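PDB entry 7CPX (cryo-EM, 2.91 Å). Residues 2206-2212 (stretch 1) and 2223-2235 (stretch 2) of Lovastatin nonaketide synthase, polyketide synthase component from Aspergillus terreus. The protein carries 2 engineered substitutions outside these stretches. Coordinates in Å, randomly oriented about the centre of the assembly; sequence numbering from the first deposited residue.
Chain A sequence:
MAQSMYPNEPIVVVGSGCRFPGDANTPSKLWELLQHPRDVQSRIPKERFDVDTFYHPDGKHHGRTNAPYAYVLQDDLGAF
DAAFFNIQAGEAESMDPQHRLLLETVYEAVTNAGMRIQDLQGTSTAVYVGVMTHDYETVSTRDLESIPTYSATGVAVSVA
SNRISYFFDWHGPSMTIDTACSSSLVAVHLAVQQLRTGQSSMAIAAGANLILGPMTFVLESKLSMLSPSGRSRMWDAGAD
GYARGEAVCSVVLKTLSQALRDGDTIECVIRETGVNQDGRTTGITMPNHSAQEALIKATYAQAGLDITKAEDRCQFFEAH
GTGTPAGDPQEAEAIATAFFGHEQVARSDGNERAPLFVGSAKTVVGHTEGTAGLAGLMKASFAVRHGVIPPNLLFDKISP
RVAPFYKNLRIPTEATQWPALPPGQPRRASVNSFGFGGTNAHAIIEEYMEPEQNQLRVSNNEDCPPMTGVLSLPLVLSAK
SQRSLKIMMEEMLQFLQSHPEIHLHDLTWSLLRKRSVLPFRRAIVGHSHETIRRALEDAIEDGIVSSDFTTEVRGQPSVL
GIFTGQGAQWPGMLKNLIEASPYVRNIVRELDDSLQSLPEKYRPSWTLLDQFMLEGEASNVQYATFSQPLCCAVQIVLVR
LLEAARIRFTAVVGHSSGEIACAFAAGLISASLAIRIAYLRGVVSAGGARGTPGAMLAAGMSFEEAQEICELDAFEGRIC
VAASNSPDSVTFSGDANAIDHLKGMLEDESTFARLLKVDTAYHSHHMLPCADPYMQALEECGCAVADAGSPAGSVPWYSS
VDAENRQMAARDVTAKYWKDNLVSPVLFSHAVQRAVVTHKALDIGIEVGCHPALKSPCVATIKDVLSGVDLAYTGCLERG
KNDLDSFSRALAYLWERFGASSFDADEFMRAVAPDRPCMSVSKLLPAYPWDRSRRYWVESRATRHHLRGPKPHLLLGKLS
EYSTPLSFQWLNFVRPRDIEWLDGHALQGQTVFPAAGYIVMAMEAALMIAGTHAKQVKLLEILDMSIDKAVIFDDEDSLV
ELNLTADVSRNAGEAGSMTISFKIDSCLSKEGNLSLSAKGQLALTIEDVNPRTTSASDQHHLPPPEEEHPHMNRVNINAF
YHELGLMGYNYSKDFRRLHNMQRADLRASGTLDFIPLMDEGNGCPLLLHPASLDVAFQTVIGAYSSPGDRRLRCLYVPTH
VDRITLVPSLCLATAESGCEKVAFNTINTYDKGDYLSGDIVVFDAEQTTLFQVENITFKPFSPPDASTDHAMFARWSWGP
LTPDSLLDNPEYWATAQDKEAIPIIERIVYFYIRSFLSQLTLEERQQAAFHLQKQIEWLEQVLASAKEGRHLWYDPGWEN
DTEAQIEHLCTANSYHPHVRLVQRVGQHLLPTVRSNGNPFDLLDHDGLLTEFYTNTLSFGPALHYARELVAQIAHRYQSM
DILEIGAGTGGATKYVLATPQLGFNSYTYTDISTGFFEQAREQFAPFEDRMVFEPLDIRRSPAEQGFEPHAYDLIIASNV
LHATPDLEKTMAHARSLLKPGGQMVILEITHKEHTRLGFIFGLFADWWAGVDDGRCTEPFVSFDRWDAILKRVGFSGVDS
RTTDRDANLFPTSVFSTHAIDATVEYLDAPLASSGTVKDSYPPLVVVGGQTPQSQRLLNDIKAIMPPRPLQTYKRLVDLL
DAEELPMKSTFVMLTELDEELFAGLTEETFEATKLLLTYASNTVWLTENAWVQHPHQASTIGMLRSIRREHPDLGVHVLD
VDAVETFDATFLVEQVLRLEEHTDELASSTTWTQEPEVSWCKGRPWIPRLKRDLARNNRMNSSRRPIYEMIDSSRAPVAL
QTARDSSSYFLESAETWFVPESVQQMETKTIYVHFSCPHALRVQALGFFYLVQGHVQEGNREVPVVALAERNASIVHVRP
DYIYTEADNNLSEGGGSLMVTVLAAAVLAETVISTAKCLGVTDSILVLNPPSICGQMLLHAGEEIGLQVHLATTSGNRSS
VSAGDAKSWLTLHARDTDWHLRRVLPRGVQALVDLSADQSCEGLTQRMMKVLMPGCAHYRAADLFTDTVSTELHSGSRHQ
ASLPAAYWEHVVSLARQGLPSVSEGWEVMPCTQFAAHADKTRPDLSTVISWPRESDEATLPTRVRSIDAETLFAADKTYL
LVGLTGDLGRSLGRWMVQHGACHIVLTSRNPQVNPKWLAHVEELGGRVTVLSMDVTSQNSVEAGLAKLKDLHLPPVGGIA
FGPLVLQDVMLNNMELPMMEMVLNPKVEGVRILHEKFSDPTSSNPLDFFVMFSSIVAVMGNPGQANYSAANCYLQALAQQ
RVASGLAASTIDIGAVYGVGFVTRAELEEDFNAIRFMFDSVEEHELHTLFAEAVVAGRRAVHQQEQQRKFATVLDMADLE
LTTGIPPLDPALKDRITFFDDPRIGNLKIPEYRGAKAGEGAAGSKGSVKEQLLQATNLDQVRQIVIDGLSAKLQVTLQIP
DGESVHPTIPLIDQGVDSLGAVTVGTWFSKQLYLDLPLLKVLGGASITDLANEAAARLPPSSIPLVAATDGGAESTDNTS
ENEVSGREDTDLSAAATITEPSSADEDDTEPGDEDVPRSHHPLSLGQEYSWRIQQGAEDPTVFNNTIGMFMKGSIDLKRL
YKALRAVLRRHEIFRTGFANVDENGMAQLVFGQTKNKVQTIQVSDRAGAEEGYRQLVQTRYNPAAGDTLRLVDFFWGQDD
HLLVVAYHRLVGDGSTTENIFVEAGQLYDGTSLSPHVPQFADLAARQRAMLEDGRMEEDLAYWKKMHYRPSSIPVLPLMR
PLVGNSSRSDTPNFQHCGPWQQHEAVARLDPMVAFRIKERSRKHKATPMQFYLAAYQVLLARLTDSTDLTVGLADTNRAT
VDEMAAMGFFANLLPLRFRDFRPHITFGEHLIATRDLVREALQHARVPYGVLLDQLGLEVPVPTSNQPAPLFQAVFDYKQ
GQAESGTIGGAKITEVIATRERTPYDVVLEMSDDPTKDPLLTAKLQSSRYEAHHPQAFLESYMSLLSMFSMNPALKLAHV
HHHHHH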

# COMPACT_ATOMS: atom_id res chain seq x y z
N GLY A 2206 45.38 -22.01 18.99
CA GLY A 2206 46.83 -22.03 19.05
C GLY A 2206 47.37 -21.54 20.38
O GLY A 2206 46.90 -20.53 20.91
N ARG A 2207 48.37 -22.24 20.91
CA ARG A 2207 48.98 -21.87 22.18
C ARG A 2207 50.01 -20.78 21.93
O ARG A 2207 51.01 -21.00 21.24
N VAL A 2208 49.77 -19.60 22.49
CA VAL A 2208 50.66 -18.45 22.33
C VAL A 2208 51.27 -18.13 23.68
O VAL A 2208 50.56 -18.09 24.70
N THR A 2209 52.57 -17.89 23.69
CA THR A 2209 53.29 -17.57 24.92
C THR A 2209 54.27 -16.44 24.65
O THR A 2209 54.66 -16.20 23.50
N VAL A 2210 54.66 -15.75 25.72
CA VAL A 2210 55.63 -14.67 25.66
C VAL A 2210 56.91 -15.16 26.32
O VAL A 2210 56.87 -15.79 27.38
N LEU A 2211 58.05 -14.86 25.69
CA LEU A 2211 59.32 -15.47 26.07
C LEU A 2211 60.21 -14.57 26.91
O LEU A 2211 61.09 -15.08 27.61
N SER A 2212 60.00 -13.25 26.88
CA SER A 2212 60.86 -12.32 27.60
C SER A 2212 62.32 -12.48 27.20
O SER A 2212 63.22 -12.40 28.03
N ALA A 2223 68.72 -18.90 26.69
CA ALA A 2223 67.80 -19.13 27.80
C ALA A 2223 66.36 -19.22 27.31
O ALA A 2223 65.60 -20.09 27.76
N GLY A 2224 65.97 -18.34 26.39
CA GLY A 2224 64.62 -18.39 25.86
C GLY A 2224 64.36 -19.67 25.08
O GLY A 2224 63.32 -20.31 25.24
N LEU A 2225 65.31 -20.06 24.23
CA LEU A 2225 65.13 -21.28 23.44
C LEU A 2225 65.10 -22.52 24.33
O LEU A 2225 64.40 -23.49 24.00
N ALA A 2226 65.83 -22.51 25.44
CA ALA A 2226 65.76 -23.61 26.39
C ALA A 2226 64.44 -23.59 27.15
O ALA A 2226 63.87 -24.65 27.44
N LYS A 2227 63.94 -22.40 27.47
CA LYS A 2227 62.63 -22.30 28.12
C LYS A 2227 61.53 -22.82 27.21
O LYS A 2227 60.53 -23.36 27.70
N LEU A 2228 61.70 -22.68 25.90
CA LEU A 2228 60.74 -23.27 24.97
C LEU A 2228 60.63 -24.77 25.20
O LEU A 2228 59.52 -25.32 25.28
N LYS A 2229 61.77 -25.45 25.32
CA LYS A 2229 61.75 -26.87 25.64
C LYS A 2229 61.19 -27.12 27.03
O LYS A 2229 60.47 -28.10 27.26
N ASP A 2230 61.50 -26.23 27.98
CA ASP A 2230 60.93 -26.35 29.32
C ASP A 2230 59.41 -26.29 29.27
O ASP A 2230 58.72 -27.03 29.97
N LEU A 2231 58.87 -25.40 28.43
CA LEU A 2231 57.44 -25.34 28.20
C LEU A 2231 56.94 -26.50 27.36
O LEU A 2231 55.73 -26.63 27.16
N HIS A 2232 57.85 -27.34 26.84
CA HIS A 2232 57.49 -28.52 26.05
C HIS A 2232 56.84 -28.13 24.73
O HIS A 2232 56.02 -28.88 24.18
N LEU A 2233 57.20 -26.96 24.20
CA LEU A 2233 56.69 -26.53 22.91
C LEU A 2233 57.39 -27.29 21.79
O LEU A 2233 58.51 -27.76 21.95
N PRO A 2234 56.74 -27.41 20.63
CA PRO A 2234 57.39 -28.07 19.49
C PRO A 2234 58.63 -27.32 19.06
O PRO A 2234 58.84 -26.17 19.45
N PRO A 2235 59.49 -27.95 18.25
CA PRO A 2235 60.70 -27.25 17.78
C PRO A 2235 60.35 -26.04 16.94
O PRO A 2235 59.31 -25.99 16.27

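Arg-2207 and Thr-2209 of a short strand, with Leu-2211 just past its end, meet a helix and the turn beyond it; Val-2208 and Val-2210 point away. No hydrogen bond crosses between the stretches, so shape carries the contact.

Along the helix, the first rule is room. Gly-2224 lies where the backbones come close, with Gly-2224 CA 6.1 Å from Leu-2211 CA. A CB here would point toward stretch 1 and sit 2.7 Å from Leu-2211 CD2, a clash; without one, Leu-2211 CD1 settles 3.4 Å from Gly-2224 O. Leu-2211 starts sideways, but its rotamer (chi1 t, chi2 p) brings its end to the helix.

Lys-2227 points toward stretch 1, with all four chi angles t. Its extended aliphatic chain flanks the leucine, Lys-2227 CD lying 4.2 Å from Leu-2211 CD1, while the residue remains exposed. Next, Leu-2228 (m, t) leaves its backbone sideways and turns its end inward, so that its CD2 packs tightly, 3.3 Å from Leu-2211 CD1.

Leu-2231 (m, t) points toward the strand, its CD1 4.0 Å from Thr-2209 OG1. That hydroxyl gives only a weak bond to Val-2210 O, in its own stretch.

His-2232 is the first residue to leave helical phi/psi, with positive phi, in a Schellman motif: its N bonds to Lys-2229 O and Leu-2233 N to Leu-2228 O. Its ring leads away from the strand, and His-2232 ND1 donates to Lys-2229 O at 2.9 Å.

The turn delivers Leu-2233 (m, t) to the strand. Its CD1 rests 3.9 Å from Thr-2209 CG2, and its CD2 lies over one face of the Arg-2207 guanidinium, 3.3 Å from NH2. Pro-2234 CD approaches that group's edge, 4.2 Å from Arg-2207 NH2. The arginine (t, t, p) thus packs as a flat surface, its NE hydrogen-bonded elsewhere in the structure.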

# COMPACT_ATOMS: atom_id res chain seq x y z
CB ARG A 2207 49.61 -23.09 22.84
CG ARG A 2207 50.27 -22.80 24.18
CD ARG A 2207 50.63 -24.08 24.91
NE ARG A 2207 51.54 -24.92 24.14
CZ ARG A 2207 51.99 -26.11 24.53
NH1 ARG A 2207 51.63 -26.63 25.70
NH2 ARG A 2207 52.81 -26.79 23.74
CB VAL A 2208 49.91 -17.24 21.75
CG1 VAL A 2208 50.88 -16.09 21.51
CG2 VAL A 2208 49.20 -17.62 20.47
CB THR A 2209 54.04 -18.80 25.47
OG1 THR A 2209 54.76 -18.43 26.65
CG2 THR A 2209 55.01 -19.34 24.44
CB VAL A 2210 55.11 -13.39 26.33
CG1 VAL A 2210 53.82 -12.94 25.68
CG2 VAL A 2210 54.91 -13.60 27.82
CB LEU A 2211 60.09 -15.89 24.82
CG LEU A 2211 61.26 -16.85 25.03
CD1 LEU A 2211 60.76 -18.15 25.65
CD2 LEU A 2211 61.97 -17.12 23.72
CB SER A 2212 60.71 -12.48 29.12
OG SER A 2212 59.36 -12.33 29.52
CB ALA A 2223 67.94 -18.01 28.84
CB LEU A 2225 66.24 -21.39 22.39
CG LEU A 2225 66.25 -20.28 21.34
CD1 LEU A 2225 67.38 -20.49 20.34
CD2 LEU A 2225 64.92 -20.19 20.61
CB ALA A 2226 66.93 -23.55 27.36
CB LYS A 2227 62.36 -20.84 28.51
CG LYS A 2227 61.05 -20.63 29.24
CD LYS A 2227 60.93 -19.19 29.73
CE LYS A 2227 59.65 -18.98 30.52
NZ LYS A 2227 59.55 -17.60 31.06
CB LEU A 2228 61.15 -22.99 23.52
CG LEU A 2228 61.34 -21.53 23.11
CD1 LEU A 2228 61.48 -21.43 21.60
CD2 LEU A 2228 60.20 -20.66 23.60
CB LYS A 2229 63.16 -27.45 25.52
CG LYS A 2229 63.77 -27.29 24.14
CD LYS A 2229 65.20 -27.81 24.10
CE LYS A 2229 65.80 -27.64 22.72
NZ LYS A 2229 67.22 -28.11 22.67
CB ASP A 2230 61.49 -25.26 30.23
CG ASP A 2230 63.00 -25.32 30.36
OD1 ASP A 2230 63.57 -26.41 30.19
OD2 ASP A 2230 63.61 -24.27 30.65
CB LEU A 2231 57.07 -24.02 27.54
CG LEU A 2231 57.27 -22.77 28.40
CD1 LEU A 2231 57.22 -21.51 27.55
CD2 LEU A 2231 56.23 -22.70 29.50
CB HIS A 2232 56.56 -29.45 26.84
CG HIS A 2232 57.15 -29.91 28.14
ND1 HIS A 2232 58.49 -29.81 28.43
CD2 HIS A 2232 56.57 -30.47 29.23
CE1 HIS A 2232 58.72 -30.29 29.64
NE2 HIS A 2232 57.57 -30.70 30.15
CB LEU A 2233 56.90 -25.03 22.74
CG LEU A 2233 56.43 -24.14 23.89
CD1 LEU A 2233 56.81 -22.69 23.63
CD2 LEU A 2233 54.93 -24.27 24.10
CB PRO A 2234 56.31 -28.05 18.40
CG PRO A 2234 55.03 -27.92 19.13
CD PRO A 2234 55.33 -27.10 20.35
CB PRO A 2235 61.42 -28.32 16.95
CG PRO A 2235 60.86 -29.62 17.41
CD PRO A 2235 59.44 -29.34 17.77